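Local structure of mannan endo-1,4-beta-mannosidase (Mytilus edulis, 2C0H) at residues H18-G23 against E310-K315; S61-L66 against I292-Q297; N296-A301 against T326-N331; A320-R325 against N331-G336. The protein hydrolyses the beta-1,4-linked backbone of mannans, cutting mannotetraose and longer manno-oligosaccharides into shorter pieces while leaving mannobiose and mannotriose intact. The protein carries 3 engineered substitutions. One frame throughout, in Å; residues are numbered along the deposited sequence.

Overall arrangement
Following the chain from the N terminus, strand 17-25 opens contact 1, which closes 287 residues later on helix 305-314 and so brings the start of the TIM barrel against one of its last helices. Contact 2 is nested inside that loop: it runs across the barrel from strand 61-68 to strand 290-294 and holds the presumed nucleophile. Residues 296-301 begin contact 3 where contact 2 ends, the two sharing Asn296 and Gln297. Contact 3 crosses contact 1 along the chain, reaching past strand 319-322 to the start of helix 330-339. Contact 4, in series after contacts 1 and 2, joins that strand to the same helix and crosses contact 3.

Contact 1 (H18-G23 against E310-K315); sequences HIFLSG and EWAYTK
Where the strands of the TIM barrel meet the surrounding helices, Phe20, at the break in strand 17-25, packs against Ala312 and Tyr313 near the C-terminal end of helix 305-314. The two rings form a T-shaped pair: the edge of Tyr313 is turned to one face of Phe20, with planes at 87° and centroids 5.2 Å apart. Tyr313 CD1 leads the approach, 3.6 Å from Phe20 CG and off the middle of the ring. The far end of Phe20 slides along the helix backbone, CE1 lying 3.6 Å from Tyr313 CA, and CZ rests 3.9 Å from Ala312 CB, where a methyl is small enough to let the ring come close. Phe20 carries CG anti to its N (chi1 -179°), which extends the ring out from the strand to the helix. Tyrosine suits its place because the ring edge packs while OH bonds to Gly347 O and His346 N. Cutting Phe20 back to an alanine is likely to open a gap between strand and helix, leaving the edge of Tyr313 without its aromatic face. Around this contact, Ala320 of strand 319-322 touches both Phe20 and Ala312, and Leu21 pairs by backbone with the same strand.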
loop_
_atom_site.group_PDB
_atom_site.type_symbol
_atom_site.label_atom_id
_atom_site.label_comp_id
_atom_site.label_asym_id
_atom_site.label_seq_id
_atom_site.Cartn_x
_atom_site.Cartn_y
_atom_site.Cartn_z
ATOM N N HIS A 18 8.506 -8.703 -17.693
ATOM C CA HIS A 18 8.391 -9.102 -16.271
ATOM C C HIS A 18 9.342 -8.259 -15.411
ATOM O O HIS A 18 10.529 -8.141 -15.728
ATOM C CB HIS A 18 8.689 -10.609 -16.135
ATOM C CG HIS A 18 8.480 -11.176 -14.768
ATOM N ND1 HIS A 18 9.080 -12.351 -14.358
ATOM C CD2 HIS A 18 7.723 -10.761 -13.726
ATOM C CE1 HIS A 18 8.709 -12.623 -13.121
ATOM N NE2 HIS A 18 7.884 -11.676 -12.713
ATOM N N ILE A 19 8.797 -7.636 -14.367
ATOM C CA ILE A 19 9.585 -6.821 -13.409
ATOM C C ILE A 19 9.309 -7.242 -11.959
ATOM O O ILE A 19 8.362 -7.961 -11.661
ATOM C CB ILE A 19 9.357 -5.292 -13.601
ATOM C CG1 ILE A 19 7.906 -4.889 -13.264
ATOM C CG2 ILE A 19 9.792 -4.864 -15.017
ATOM C CD1 ILE A 19 7.698 -4.561 -11.788
ATOM N N PHE A 20 10.167 -6.772 -11.062
ATOM C CA PHE A 20 10.010 -6.952 -9.633
ATOM C C PHE A 20 10.197 -5.592 -8.987
ATOM O O PHE A 20 11.166 -4.893 -9.333
ATOM C CB PHE A 20 11.111 -7.896 -9.130
ATOM C CG PHE A 20 11.050 -8.192 -7.654
ATOM C CD1 PHE A 20 10.265 -9.229 -7.138
ATOM C CD2 PHE A 20 11.829 -7.450 -6.776
ATOM C CE1 PHE A 20 10.240 -9.516 -5.767
ATOM C CE2 PHE A 20 11.801 -7.726 -5.396
ATOM C CZ PHE A 20 11.012 -8.745 -4.895
ATOM N N LEU A 21 9.286 -5.213 -8.080
ATOM C CA LEU A 21 9.377 -3.945 -7.352
ATOM C C LEU A 21 10.264 -4.077 -6.121
ATOM O O LEU A 21 9.955 -4.810 -5.226
ATOM C CB LEU A 21 7.992 -3.459 -6.942
ATOM C CG LEU A 21 7.048 -3.146 -8.105
ATOM C CD1 LEU A 21 5.644 -2.835 -7.590
ATOM C CD2 LEU A 21 7.576 -2.011 -8.945
ATOM N N SER A 22 11.364 -3.340 -6.097
ATOM C CA SER A 22 12.320 -3.414 -4.992
ATOM C C SER A 22 12.528 -2.017 -4.433
ATOM O O SER A 22 12.874 -1.104 -5.173
ATOM C CB SER A 22 13.644 -3.900 -5.547
ATOM O OG SER A 22 14.634 -3.927 -4.526
ATOM N N GLY A 23 12.376 -1.834 -3.135
ATOM C CA GLY A 23 12.585 -0.504 -2.585
ATOM C C GLY A 23 12.238 -0.390 -1.135
ATOM O O GLY A 23 12.460 -1.316 -0.369
ATOM N N GLU A 310 16.054 -11.799 -1.260
ATOM C CA GLU A 310 16.201 -13.014 -2.066
ATOM C C GLU A 310 14.990 -13.926 -2.010
ATOM O O GLU A 310 14.577 -14.474 -3.046
ATOM C CB GLU A 310 17.436 -13.814 -1.637
ATOM C CG GLU A 310 17.753 -15.020 -2.537
ATOM C CD GLU A 310 18.372 -14.644 -3.866
ATOM O OE1 GLU A 310 18.660 -13.447 -4.088
ATOM O OE2 GLU A 310 18.579 -15.558 -4.704
ATOM N N TRP A 311 14.442 -14.129 -0.809
ATOM C CA TRP A 311 13.251 -14.974 -0.628
ATOM C C TRP A 311 12.097 -14.390 -1.442
ATOM O O TRP A 311 11.462 -15.104 -2.229
ATOM C CB TRP A 311 12.860 -15.110 0.847
ATOM C CG TRP A 311 11.741 -16.096 1.070
ATOM C CD1 TRP A 311 10.401 -15.831 1.063
ATOM C CD2 TRP A 311 11.867 -17.503 1.317
ATOM N NE1 TRP A 311 9.693 -16.976 1.297
ATOM C CE2 TRP A 311 10.562 -18.023 1.452
ATOM C CE3 TRP A 311 12.954 -18.374 1.421
ATOM C CZ2 TRP A 311 10.317 -19.376 1.695
ATOM C CZ3 TRP A 311 12.714 -19.706 1.674
ATOM C CH2 TRP A 311 11.408 -20.203 1.805
ATOM N N ALA A 312 11.856 -13.095 -1.285
ATOM C CA ALA A 312 10.754 -12.443 -2.020
ATOM C C ALA A 312 10.951 -12.603 -3.514
ATOM O O ALA A 312 10.016 -12.938 -4.243
ATOM C CB ALA A 312 10.642 -10.974 -1.658
ATOM N N TYR A 313 12.174 -12.389 -3.988
ATOM C CA TYR A 313 12.458 -12.372 -5.435
ATOM C C TYR A 313 12.326 -13.756 -6.055
ATOM O O TYR A 313 11.804 -13.888 -7.172
ATOM C CB TYR A 313 13.886 -11.805 -5.668
ATOM C CG TYR A 313 14.275 -11.600 -7.137
ATOM C CD1 TYR A 313 13.665 -10.633 -7.927
ATOM C CD2 TYR A 313 15.281 -12.357 -7.731
ATOM C CE1 TYR A 313 14.003 -10.446 -9.247
ATOM C CE2 TYR A 313 15.621 -12.186 -9.069
ATOM C CZ TYR A 313 14.981 -11.231 -9.840
ATOM O OH TYR A 313 15.322 -11.046 -11.186
ATOM N N THR A 314 12.780 -14.791 -5.344
ATOM C CA THR A 314 12.840 -16.143 -5.905
ATOM C C THR A 314 11.679 -17.064 -5.588
ATOM O O THR A 314 11.554 -18.112 -6.234
ATOM C CB THR A 314 14.131 -16.879 -5.496
ATOM O OG1 THR A 314 14.169 -17.087 -4.085
ATOM C CG2 THR A 314 15.355 -16.109 -5.952
ATOM N N LYS A 315 10.848 -16.721 -4.609
ATOM C CA LYS A 315 9.763 -17.608 -4.197
ATOM C C LYS A 315 8.372 -17.197 -4.664
ATOM O O LYS A 315 7.388 -17.692 -4.116
ATOM C CB LYS A 315 9.791 -17.823 -2.680
ATOM C CG LYS A 315 11.112 -18.380 -2.159
ATOM C CD LYS A 315 11.441 -19.746 -2.745
ATOM C CE LYS A 315 12.540 -20.436 -1.946
ATOM N NZ LYS A 315 12.804 -21.817 -2.413
#

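Contact 2 (S61-L66 against I292-Q297); sequences SVRVWL and IGEFNQ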
loop_
_atom_site.group_PDB
_atom_site.type_symbol
_atom_site.label_atom_id
_atom_site.label_comp_id
_atom_site.label_asym_id
_atom_site.label_seq_id
_atom_site.Cartn_x
_atom_site.Cartn_y
_atom_site.Cartn_z
ATOM N N SER A 61 11.453 1.723 -6.470
ATOM C CA SER A 61 10.141 2.174 -5.999
ATOM C C SER A 61 10.134 2.620 -4.552
ATOM O O SER A 61 10.895 2.108 -3.727
ATOM C CB SER A 61 9.073 1.100 -6.223
ATOM O OG SER A 61 9.509 -0.181 -5.835
ATOM N N VAL A 62 9.243 3.563 -4.255
ATOM C CA VAL A 62 9.084 4.139 -2.918
ATOM C C VAL A 62 7.590 4.184 -2.597
ATOM O O VAL A 62 6.800 4.586 -3.464
ATOM C CB VAL A 62 9.670 5.574 -2.816
ATOM C CG1 VAL A 62 9.472 6.155 -1.433
ATOM C CG2 VAL A 62 11.132 5.591 -3.157
ATOM N N ARG A 63 7.225 3.785 -1.378
ATOM C CA ARG A 63 5.869 3.950 -0.833
ATOM C C ARG A 63 5.868 5.166 0.102
ATOM O O ARG A 63 6.693 5.272 1.027
ATOM C CB ARG A 63 5.426 2.670 -0.107
ATOM C CG ARG A 63 4.068 2.685 0.604
ATOM C CD ARG A 63 3.707 1.250 1.070
ATOM N NE ARG A 63 2.405 1.095 1.748
ATOM C CZ ARG A 63 2.201 0.838 3.036
ATOM N NH1 ARG A 63 3.205 0.708 3.897
ATOM N NH2 ARG A 63 0.963 0.700 3.491
ATOM N N VAL A 64 4.928 6.075 -0.126
ATOM C CA VAL A 64 4.814 7.291 0.676
ATOM C C VAL A 64 3.375 7.502 1.130
ATOM O O VAL A 64 2.455 7.233 0.375
ATOM C CB VAL A 64 5.324 8.515 -0.101
ATOM C CG1 VAL A 64 4.443 8.849 -1.274
ATOM C CG2 VAL A 64 5.467 9.724 0.796
ATOM N N TRP A 65 3.183 7.949 2.365
ATOM C CA TRP A 65 1.839 8.157 2.934
ATOM C C TRP A 65 1.367 9.598 2.710
ATOM O O TRP A 65 2.128 10.557 2.896
ATOM C CB TRP A 65 1.825 7.811 4.427
ATOM C CG TRP A 65 2.061 6.341 4.782
ATOM C CD1 TRP A 65 2.462 5.326 3.940
ATOM C CD2 TRP A 65 1.937 5.760 6.070
ATOM N NE1 TRP A 65 2.577 4.154 4.641
ATOM C CE2 TRP A 65 2.280 4.394 5.957
ATOM C CE3 TRP A 65 1.583 6.266 7.328
ATOM C CZ2 TRP A 65 2.249 3.523 7.060
ATOM C CZ3 TRP A 65 1.554 5.403 8.415
ATOM C CH2 TRP A 65 1.886 4.052 8.273
ATOM N N LEU A 66 0.095 9.746 2.321
ATOM C CA LEU A 66 -0.468 11.018 1.888
ATOM C C LEU A 66 -1.412 11.646 2.949
ATOM O O LEU A 66 -0.961 12.436 3.780
ATOM C CB LEU A 66 -1.160 10.839 0.517
ATOM C CG LEU A 66 -1.560 12.134 -0.214
ATOM C CD1 LEU A 66 -0.361 12.912 -0.713
ATOM C CD2 LEU A 66 -2.447 11.815 -1.401
ATOM N N ILE A 292 5.506 -8.000 -0.712
ATOM C CA ILE A 292 5.733 -7.955 0.728
ATOM C C ILE A 292 6.084 -6.488 1.056
ATOM O O ILE A 292 7.203 -6.029 0.814
ATOM C CB ILE A 292 6.822 -8.956 1.149
ATOM C CG1 ILE A 292 6.428 -10.394 0.744
ATOM C CG2 ILE A 292 7.042 -8.886 2.662
ATOM C CD1 ILE A 292 7.550 -11.431 0.916
ATOM N N GLY A 293 5.096 -5.746 1.567
ATOM C CA GLY A 293 5.112 -4.291 1.580
ATOM C C GLY A 293 5.739 -3.631 2.782
ATOM O O GLY A 293 5.952 -2.434 2.745
ATOM N N GLU A 294 6.011 -4.422 3.823
ATOM C CA GLU A 294 6.774 -3.944 4.997
ATOM C C GLU A 294 7.481 -5.136 5.628
ATOM O O GLU A 294 6.857 -6.183 5.831
ATOM C CB GLU A 294 5.866 -3.345 6.079
ATOM C CG GLU A 294 5.144 -2.056 5.717
ATOM C CD GLU A 294 4.380 -1.441 6.882
ATOM O OE1 GLU A 294 4.535 -1.917 8.037
ATOM O OE2 GLU A 294 3.605 -0.474 6.646
ATOM N N PHE A 295 8.770 -4.969 5.926
ATOM C CA PHE A 295 9.550 -5.952 6.684
ATOM C C PHE A 295 10.867 -5.275 6.999
ATOM O O PHE A 295 11.213 -4.266 6.380
ATOM C CB PHE A 295 9.810 -7.226 5.868
ATOM C CG PHE A 295 10.656 -7.013 4.650
ATOM C CD1 PHE A 295 12.040 -7.261 4.655
ATOM C CD2 PHE A 295 10.082 -6.557 3.465
ATOM C CE1 PHE A 295 12.795 -7.063 3.537
ATOM C CE2 PHE A 295 10.847 -6.348 2.337
ATOM C CZ PHE A 295 12.207 -6.602 2.355
ATOM N N ASN A 296 11.636 -5.862 7.920
ATOM C CA ASN A 296 13.039 -5.458 8.084
ATOM C C ASN A 296 13.829 -6.531 8.832
ATOM O O ASN A 296 13.277 -7.446 9.429
ATOM C CB ASN A 296 13.192 -4.076 8.758
ATOM C CG ASN A 296 12.467 -3.962 10.081
ATOM O OD1 ASN A 296 12.598 -4.803 10.977
ATOM N ND2 ASN A 296 11.684 -2.892 10.228
ATOM N N GLN A 297 15.143 -6.418 8.725
ATOM C CA GLN A 297 16.066 -7.377 9.332
ATOM C C GLN A 297 15.957 -7.369 10.857
ATOM O O GLN A 297 16.114 -8.401 11.508
ATOM C CB GLN A 297 17.464 -7.006 8.882
ATOM C CG GLN A 297 18.564 -7.893 9.331
ATOM C CD GLN A 297 19.897 -7.352 8.889
ATOM O OE1 GLN A 297 20.114 -7.026 7.708
ATOM N NE2 GLN A 297 20.800 -7.213 9.844
#
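Arg63 on strand 61-68 and Glu294 of strand 290-294 meet in what is, by similarity, the active site, at the C-terminal ends of the TIM barrel strands. The two strands are not neighbours in the sheet: their axes pass 9.8 Å apart at 50°, and long side chains bridge the distance. The firm part is a salt bridge, Arg63 NH1 donating to Glu294 OE2 at 3.0 Å. Arginine suits the site because its chain, CG anti to N (chi1 176°) and straight on to NE, carries a flat, many-armed donor inward: NH1 also serves Asn25, and NH2 bonds Asp159 and Asn162. Glu294, by similarity the nucleophile, is held at its other oxygen by Tyr265 OH, so both carboxylate oxygens have a partner, consistent with a carboxylate held in a fixed orientation.

The rest of the contact is looser. Gly293 O stays 4.3 Å from Arg63 NH1 and has its own donor in Asn25 ND2. Trp65, a likely substrate-binding residue, brings only its ring edge near, CZ2 lying 4.2 Å from Glu294 OE2, although its NE1 sits 3.5 Å above one face of the Arg63 guanidinium. Guanidinium and carboxylate planes are turned 51° apart, and the bond is single: Glu294 OE2 receives NH1 on its anti lone pair, in the guanidinium plane.

Contact 3 (N296-A301 against T326-N331); sequences NQEHGA and TDVSWN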
loop_
_atom_site.group_PDB
_atom_site.type_symbol
_atom_site.label_atom_id
_atom_site.label_comp_id
_atom_site.label_asym_id
_atom_site.label_seq_id
_atom_site.Cartn_x
_atom_site.Cartn_y
_atom_site.Cartn_z
ATOM N N ASN A 296 11.636 -5.862 7.920
ATOM C CA ASN A 296 13.039 -5.458 8.084
ATOM C C ASN A 296 13.829 -6.531 8.832
ATOM O O ASN A 296 13.277 -7.446 9.429
ATOM C CB ASN A 296 13.192 -4.076 8.758
ATOM C CG ASN A 296 12.467 -3.962 10.081
ATOM O OD1 ASN A 296 12.598 -4.803 10.977
ATOM N ND2 ASN A 296 11.684 -2.892 10.228
ATOM N N GLN A 297 15.143 -6.418 8.725
ATOM C CA GLN A 297 16.066 -7.377 9.332
ATOM C C GLN A 297 15.957 -7.369 10.857
ATOM O O GLN A 297 16.114 -8.401 11.508
ATOM C CB GLN A 297 17.464 -7.006 8.882
ATOM C CG GLN A 297 18.564 -7.893 9.331
ATOM C CD GLN A 297 19.897 -7.352 8.889
ATOM O OE1 GLN A 297 20.114 -7.026 7.708
ATOM N NE2 GLN A 297 20.800 -7.213 9.844
ATOM N N GLU A 298 15.662 -6.213 11.425
ATOM C CA GLU A 298 15.525 -6.100 12.871
ATOM C C GLU A 298 14.394 -6.980 13.428
ATOM O O GLU A 298 14.442 -7.420 14.582
ATOM C CB GLU A 298 15.352 -4.624 13.256
ATOM C CG GLU A 298 16.625 -3.755 13.074
ATOM C CD GLU A 298 16.968 -3.345 11.626
ATOM O OE1 GLU A 298 16.219 -3.659 10.676
ATOM O OE2 GLU A 298 18.009 -2.671 11.419
ATOM N N HIS A 299 13.390 -7.254 12.596
ATOM C CA HIS A 299 12.274 -8.134 12.931
ATOM C C HIS A 299 12.174 -9.288 11.934
ATOM O O HIS A 299 11.076 -9.714 11.558
ATOM C CB HIS A 299 10.981 -7.307 12.967
ATOM C CG HIS A 299 11.026 -6.199 13.970
ATOM N ND1 HIS A 299 11.447 -4.927 13.654
ATOM C CD2 HIS A 299 10.736 -6.182 15.292
ATOM C CE1 HIS A 299 11.411 -4.170 14.737
ATOM N NE2 HIS A 299 10.985 -4.909 15.745
ATOM N N GLY A 300 13.329 -9.824 11.546
ATOM C CA GLY A 300 13.422 -10.860 10.518
ATOM C C GLY A 300 13.839 -12.253 10.955
ATOM O O GLY A 300 14.263 -13.056 10.122
ATOM N N ALA A 301 13.713 -12.549 12.250
ATOM C CA ALA A 301 13.942 -13.906 12.765
ATOM C C ALA A 301 15.321 -14.446 12.387
ATOM O O ALA A 301 15.464 -15.624 12.084
ATOM C CB ALA A 301 12.850 -14.847 12.273
ATOM N N THR A 326 12.738 6.291 7.678
ATOM C CA THR A 326 12.759 6.939 9.007
ATOM C C THR A 326 13.158 6.025 10.162
ATOM O O THR A 326 13.621 6.529 11.197
ATOM C CB THR A 326 11.389 7.559 9.396
ATOM O OG1 THR A 326 10.392 6.542 9.591
ATOM C CG2 THR A 326 10.949 8.555 8.352
ATOM N N ASP A 327 12.964 4.714 10.019
ATOM C CA ASP A 327 13.053 3.754 11.126
ATOM C C ASP A 327 14.247 2.798 10.945
ATOM O O ASP A 327 14.715 2.593 9.845
ATOM C CB ASP A 327 11.745 2.939 11.249
ATOM C CG ASP A 327 10.568 3.745 11.842
ATOM O OD1 ASP A 327 10.611 5.001 11.894
ATOM O OD2 ASP A 327 9.571 3.107 12.270
ATOM N N VAL A 328 14.702 2.198 12.039
ATOM C CA VAL A 328 15.805 1.211 12.042
ATOM C C VAL A 328 17.041 1.641 11.203
ATOM O O VAL A 328 17.344 2.831 11.123
ATOM C CB VAL A 328 15.283 -0.246 11.734
ATOM C CG1 VAL A 328 14.247 -0.672 12.753
ATOM C CG2 VAL A 328 14.705 -0.390 10.330
ATOM N N SER A 329 17.786 0.693 10.640
ATOM C CA SER A 329 18.972 0.999 9.861
ATOM C C SER A 329 18.677 1.172 8.379
ATOM O O SER A 329 18.245 0.220 7.723
ATOM C CB SER A 329 20.003 -0.121 10.017
ATOM O OG SER A 329 21.059 -0.002 9.084
ATOM N N TRP A 330 18.958 2.360 7.860
ATOM C CA TRP A 330 18.841 2.636 6.419
ATOM C C TRP A 330 19.910 1.881 5.623
ATOM O O TRP A 330 19.638 1.352 4.543
ATOM C CB TRP A 330 18.886 4.151 6.168
ATOM C CG TRP A 330 18.703 4.660 4.752
ATOM C CD1 TRP A 330 19.500 5.549 4.115
ATOM C CD2 TRP A 330 17.636 4.346 3.817
ATOM N NE1 TRP A 330 19.032 5.811 2.841
ATOM C CE2 TRP A 330 17.880 5.098 2.645
ATOM C CE3 TRP A 330 16.521 3.521 3.862
ATOM C CZ2 TRP A 330 17.054 5.025 1.519
ATOM C CZ3 TRP A 330 15.684 3.456 2.724
ATOM C CH2 TRP A 330 15.960 4.208 1.596
ATOM N N ASN A 331 21.137 1.813 6.136
ATOM C CA ASN A 331 22.156 1.035 5.436
ATOM C C ASN A 331 21.799 -0.445 5.232
ATOM O O ASN A 331 22.130 -0.987 4.178
ATOM C CB ASN A 331 23.509 1.133 6.146
ATOM C CG ASN A 331 24.154 2.491 6.008
ATOM O OD1 ASN A 331 23.869 3.261 5.081
ATOM N ND2 ASN A 331 25.068 2.793 6.933
HETATM O O HOH W 1 16.977 -2.359 8.411
#
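Glu298 and Val328 approach from opposite directions, the acid's CD coming to 3.5 Å from Val328 CB, while Asn296 ND2 touches Val328 CG2. A bend in the glutamate chain (chi2 77°) lays the carboxylate across the valine, a compact, branched bed, with OE1 3.6 Å from Val328 CG2. Glutamate suits its place by offering two acceptor oxygens: OE2 accepts a weak hydrogen bond from Ser329 N at 3.5 Å and an ordinary one from Asn332 ND2. A water donates to Glu298 OE1 at 2.7 Å and to Ser329 O, tying the acid to Ser329 twice. With a leucine in place of Glu298, Ser329 N and Asn332 ND2 would probably lose their shared acceptor and the water one of its two anchors.

Further out, Asn296 ND2 bonds Trp323 O and OD1 takes His299 ND1 at 2.9 Å, fixing the amide's rotation. Ser329 is the N-cap of helix 330-339, its OG accepting from Asn332 N, so the contact joins two catalytic-face loops of the TIM barrel at a helix start.

Contact 4 (A320-R325 against N331-G336); sequences AWTWSR and NNQLRG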
loop_
_atom_site.group_PDB
_atom_site.type_symbol
_atom_site.label_atom_id
_atom_site.label_comp_id
_atom_site.label_asym_id
_atom_site.label_seq_id
_atom_site.Cartn_x
_atom_site.Cartn_y
_atom_site.Cartn_z
ATOM N N ALA A 320 9.168 -6.204 -2.868
ATOM C CA ALA A 320 9.602 -6.170 -1.478
ATOM C C ALA A 320 10.000 -4.730 -1.121
ATOM O O ALA A 320 10.865 -4.139 -1.760
ATOM C CB ALA A 320 10.755 -7.129 -1.290
ATOM N N TRP A 321 9.301 -4.155 -0.143
ATOM C CA TRP A 321 9.569 -2.817 0.359
ATOM C C TRP A 321 9.905 -2.869 1.851
ATOM O O TRP A 321 9.115 -3.322 2.644
ATOM C CB TRP A 321 8.360 -1.912 0.176
ATOM C CG TRP A 321 7.946 -1.711 -1.244
ATOM C CD1 TRP A 321 8.759 -1.621 -2.336
ATOM C CD2 TRP A 321 6.610 -1.510 -1.715
ATOM N NE1 TRP A 321 8.001 -1.379 -3.472
ATOM C CE2 TRP A 321 6.681 -1.319 -3.113
ATOM C CE3 TRP A 321 5.367 -1.471 -1.091
ATOM C CZ2 TRP A 321 5.543 -1.096 -3.897
ATOM C CZ3 TRP A 321 4.233 -1.251 -1.886
ATOM C CH2 TRP A 321 4.338 -1.084 -3.260
ATOM N N THR A 322 11.108 -2.436 2.221
ATOM C CA THR A 322 11.480 -2.427 3.616
ATOM C C THR A 322 10.811 -1.296 4.385
ATOM O O THR A 322 10.412 -0.292 3.816
ATOM C CB THR A 322 12.984 -2.246 3.770
ATOM O OG1 THR A 322 13.402 -1.095 3.055
ATOM C CG2 THR A 322 13.734 -3.485 3.302
ATOM N N TRP A 323 10.724 -1.465 5.694
ATOM C CA TRP A 323 10.231 -0.441 6.581
ATOM C C TRP A 323 11.388 0.030 7.458
ATOM O O TRP A 323 11.925 -0.816 8.199
ATOM C CB TRP A 323 9.150 -1.026 7.490
ATOM C CG TRP A 323 8.642 -0.014 8.446
ATOM C CD1 TRP A 323 9.091 0.228 9.720
ATOM C CD2 TRP A 323 7.632 0.956 8.180
ATOM N NE1 TRP A 323 8.380 1.274 10.267
ATOM C CE2 TRP A 323 7.490 1.743 9.334
ATOM C CE3 TRP A 323 6.830 1.236 7.070
ATOM C CZ2 TRP A 323 6.571 2.790 9.411
ATOM C CZ3 TRP A 323 5.907 2.268 7.160
ATOM C CH2 TRP A 323 5.797 3.036 8.310
ATOM N N SER A 324 11.806 1.300 7.429
ATOM C CA SER A 324 11.533 2.367 6.442
ATOM C C SER A 324 12.699 3.380 6.448
ATOM O O SER A 324 13.628 3.254 7.257
ATOM C CB SER A 324 10.273 3.143 6.822
ATOM O OG SER A 324 10.502 3.875 8.021
ATOM N N ARG A 325 12.643 4.396 5.606
ATOM C CA ARG A 325 13.713 5.434 5.606
ATOM C C ARG A 325 13.850 6.078 6.986
ATOM O O ARG A 325 14.960 6.410 7.381
ATOM C CB ARG A 325 13.507 6.525 4.526
ATOM C CG ARG A 325 14.484 7.719 4.577
ATOM C CD ARG A 325 15.786 7.257 4.111
ATOM N NE ARG A 325 16.889 8.223 4.196
ATOM C CZ ARG A 325 17.685 8.371 5.253
ATOM N NH1 ARG A 325 17.462 7.692 6.362
ATOM N NH2 ARG A 325 18.703 9.224 5.199
ATOM N N ASN A 331 21.137 1.813 6.136
ATOM C CA ASN A 331 22.156 1.035 5.436
ATOM C C ASN A 331 21.799 -0.445 5.232
ATOM O O ASN A 331 22.130 -0.987 4.178
ATOM C CB ASN A 331 23.509 1.133 6.146
ATOM C CG ASN A 331 24.154 2.491 6.008
ATOM O OD1 ASN A 331 23.869 3.261 5.081
ATOM N ND2 ASN A 331 25.068 2.793 6.933
ATOM N N ASN A 332 21.149 -1.089 6.216
ATOM C CA ASN A 332 20.706 -2.490 6.091
ATOM C C ASN A 332 19.726 -2.620 4.928
ATOM O O ASN A 332 19.740 -3.594 4.179
ATOM C CB ASN A 332 20.006 -2.986 7.355
ATOM C CG ASN A 332 20.969 -3.424 8.448
ATOM O OD1 ASN A 332 22.182 -3.547 8.228
ATOM N ND2 ASN A 332 20.422 -3.696 9.622
ATOM N N GLN A 333 18.845 -1.636 4.808
ATOM C CA GLN A 333 17.841 -1.656 3.754
ATOM C C GLN A 333 18.452 -1.501 2.376
ATOM O O GLN A 333 18.095 -2.240 1.431
ATOM C CB GLN A 333 16.796 -0.563 4.015
ATOM C CG GLN A 333 15.971 -0.761 5.293
ATOM C CD GLN A 333 15.131 0.451 5.625
ATOM O OE1 GLN A 333 14.174 0.770 4.908
ATOM N NE2 GLN A 333 15.463 1.137 6.715
ATOM N N LEU A 334 19.370 -0.544 2.238
ATOM C CA LEU A 334 20.094 -0.311 0.987
ATOM C C LEU A 334 20.948 -1.528 0.589
ATOM O O LEU A 334 21.028 -1.878 -0.573
ATOM C CB LEU A 334 20.967 0.937 1.102
ATOM C CG LEU A 334 20.249 2.284 1.230
ATOM C CD1 LEU A 334 21.252 3.413 1.466
ATOM C CD2 LEU A 334 19.388 2.573 0.014
ATOM N N ARG A 335 21.573 -2.186 1.559
ATOM C CA ARG A 335 22.358 -3.388 1.264
ATOM C C ARG A 335 21.446 -4.507 0.725
ATOM O O ARG A 335 21.823 -5.250 -0.170
ATOM C CB ARG A 335 23.101 -3.850 2.527
ATOM C CG ARG A 335 24.371 -4.654 2.288
ATOM C CD ARG A 335 24.974 -5.086 3.618
ATOM N NE ARG A 335 24.107 -6.069 4.263
ATOM C CZ ARG A 335 23.415 -5.892 5.386
ATOM N NH1 ARG A 335 23.554 -4.797 6.118
ATOM N NH2 ARG A 335 22.632 -6.871 5.825
ATOM N N GLY A 336 20.232 -4.611 1.254
ATOM C CA GLY A 336 19.262 -5.576 0.753
ATOM C C GLY A 336 18.877 -5.289 -0.681
ATOM O O GLY A 336 18.898 -6.196 -1.519
#
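Thr322 of strand 319-322 has its CA 6.4 Å from that of Gln333 in helix 330-339, the nearest pair of the two backbones. Beyond the strand the chain takes a cis peptide between Trp323 and Ser324, a feature also met in related glycosidases of clan GH-A.

Gln333 does nearly all the bridging. Its CG is anti to the carbonyl carbon (chi1 -64°) and the chain then runs straight, delivering the amide to Thr322 and Ser324. Thr322 OG1 donates to Gln333 OE1 at 2.7 Å, in the carbonyl plane and on a lone pair. On the other arm Gln333 NE2 donates to Ser324 O at 2.9 Å, nearly straight at 167°, although it comes from above that carbonyl's plane. NE2 also bonds Ser329 O, so the buried amide is gripped at both ends and its flip state is set; glutamine fits because it offers an acceptor and two N-H groups at once. The threonine supplies a donor hydroxyl, while its CB packs on the amide's chain, 3.7 Å from Gln333 CG. On the helix's partly exposed side, Arg335 NH1 bonds Asn332 OD1 at 2.8 Å.

Trp323, a likely substrate-binding residue, starts away from the helix, and its side chain touches Tyr265 and Glu294. Thr322 pairs by backbone with strand 17-25, and its side chain also touches Phe309 of helix 305-314.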